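Local atomic coordinates of cysteine hydrolase (Vibrio cholerae, PDB entry 6V98), a protein that acts as a type VI secretion system effector of Vibrio cholerae and is probably a cysteine hydrolase related to the papain-like peptidases. Residues D5-V10 / D158-M163. Residues are numbered along the deposited sequence; the frame is centred on the assembly and turned at random.
Sequences DFLIPV and DLADAM
L7 and L159 meet with much the same pair of torsions: each has CG anti to its own backbone nitrogen (chi1 -163° and 172°) and beside the carbonyl carbon, which carries each branched end toward the other segment, and the second torsions are similar too. Both side chains leave the backbone toward the other segment, and they cross at a slant, methyl against methyl. CD2 of L159 sits against both branches of L7, nearest to L7 CD1 at 3.9 Å and almost as close to L7 CD2, so one methyl of the helix rests on the fork of the strand leucine. The CG of L159 follows close behind, 4.2 Å from L7 CD2. L7 CD2 also reaches further along the helix to A160, where it lies against the helix backbone, 4.3 Å from A160 CA, with the CB of A160 beside it. The CA atoms of L7 and A160 are still 8.1 Å apart.

The contact is small, burying 129 Å² in all, and purely apolar, with all three touching residues buried. Other residues complete the greasy layer: V47 of the adjacent strand 44-50 touches both leucines, L49 and L165 add to the surroundings of L7, and W129 and L130 of helix 123-134 pack on L159. The strand itself is held on its two flanks by backbone hydrogen bonds, L7 to L118 and I8 to I48. Here the C-terminal part of helix 154-162, which follows the modified C152, is laid on the middle strand of the antiparallel seven-stranded sheet, an apolar helix-on-sheet interface consistent with the alpha+beta fold of clan CA cysteine peptidases.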
# COMPACT_ATOMS: atom_id res chain seq x y z
N ASP A 5 10.60 8.67 -7.60
CA ASP A 5 10.03 7.38 -7.28
C ASP A 5 8.52 7.49 -7.13
O ASP A 5 7.95 8.59 -7.12
CB ASP A 5 10.66 6.83 -6.00
CG ASP A 5 12.17 6.77 -6.09
OD1 ASP A 5 12.70 6.22 -7.09
OD2 ASP A 5 12.84 7.28 -5.17
N PHE A 6 7.87 6.34 -6.98
CA PHE A 6 6.42 6.25 -6.83
C PHE A 6 6.10 5.51 -5.54
O PHE A 6 6.71 4.48 -5.24
CB PHE A 6 5.75 5.47 -7.98
CG PHE A 6 6.02 6.01 -9.36
CD1 PHE A 6 7.25 5.82 -9.98
CD2 PHE A 6 5.02 6.67 -10.07
CE1 PHE A 6 7.48 6.29 -11.28
CE2 PHE A 6 5.25 7.15 -11.37
CZ PHE A 6 6.48 6.97 -11.96
N LEU A 7 5.15 6.05 -4.79
CA LEU A 7 4.53 5.35 -3.67
C LEU A 7 3.02 5.36 -3.91
O LEU A 7 2.42 6.44 -4.03
CB LEU A 7 4.88 5.99 -2.31
CG LEU A 7 4.62 5.09 -1.10
CD1 LEU A 7 5.68 3.99 -1.04
CD2 LEU A 7 4.61 5.90 0.21
N ILE A 8 2.43 4.18 -4.01
CA ILE A 8 1.02 4.05 -4.37
C ILE A 8 0.31 3.31 -3.25
O ILE A 8 0.22 2.07 -3.28
CB ILE A 8 0.84 3.32 -5.71
CG1 ILE A 8 1.70 3.99 -6.79
CG2 ILE A 8 -0.63 3.30 -6.13
CD1 ILE A 8 1.60 3.30 -8.14
N PRO A 9 -0.16 4.01 -2.22
CA PRO A 9 -1.11 3.41 -1.28
C PRO A 9 -2.29 2.87 -2.05
O PRO A 9 -2.83 3.54 -2.93
CB PRO A 9 -1.50 4.58 -0.37
CG PRO A 9 -0.35 5.57 -0.48
CD PRO A 9 0.12 5.43 -1.91
N VAL A 10 -2.69 1.64 -1.74
CA VAL A 10 -3.84 1.01 -2.39
C VAL A 10 -4.79 0.52 -1.30
O VAL A 10 -4.35 -0.07 -0.32
CB VAL A 10 -3.41 -0.14 -3.33
CG1 VAL A 10 -2.62 0.44 -4.52
CG2 VAL A 10 -2.57 -1.18 -2.60
N ASP A 158 1.77 5.81 8.14
CA ASP A 158 3.03 6.00 8.86
C ASP A 158 4.22 5.97 7.91
O ASP A 158 5.17 6.74 8.07
CB ASP A 158 3.18 4.93 9.95
CG ASP A 158 2.20 5.13 11.12
OD1 ASP A 158 1.51 6.17 11.19
OD2 ASP A 158 2.12 4.23 11.97
N LEU A 159 4.17 5.10 6.89
CA LEU A 159 5.23 5.10 5.88
C LEU A 159 5.29 6.42 5.14
O LEU A 159 6.37 7.01 4.95
CB LEU A 159 5.01 3.95 4.89
CG LEU A 159 5.93 3.93 3.66
CD1 LEU A 159 7.38 3.72 4.03
CD2 LEU A 159 5.46 2.85 2.70
N ALA A 160 4.14 6.89 4.66
CA ALA A 160 4.12 8.12 3.88
C ALA A 160 4.55 9.30 4.74
O ALA A 160 5.35 10.14 4.29
CB ALA A 160 2.72 8.35 3.30
N ASP A 161 4.09 9.34 5.99
CA ASP A 161 4.57 10.35 6.93
C ASP A 161 6.08 10.29 7.06
O ASP A 161 6.77 11.33 7.04
CB ASP A 161 3.92 10.14 8.31
CG ASP A 161 2.74 11.09 8.57
OD1 ASP A 161 2.95 12.32 8.62
OD2 ASP A 161 1.62 10.58 8.75
N ALA A 162 6.63 9.08 7.20
CA ALA A 162 8.06 8.91 7.40
C ALA A 162 8.85 9.34 6.17
O ALA A 162 10.01 9.76 6.30
CB ALA A 162 8.38 7.46 7.77
N MET A 163 8.25 9.27 4.99
CA MET A 163 8.95 9.68 3.78
C MET A 163 8.92 11.19 3.58
O MET A 163 9.50 11.68 2.60
CB MET A 163 8.34 8.99 2.54
CG MET A 163 8.43 7.45 2.52
SD MET A 163 10.12 6.79 2.62
CE MET A 163 10.13 6.34 4.36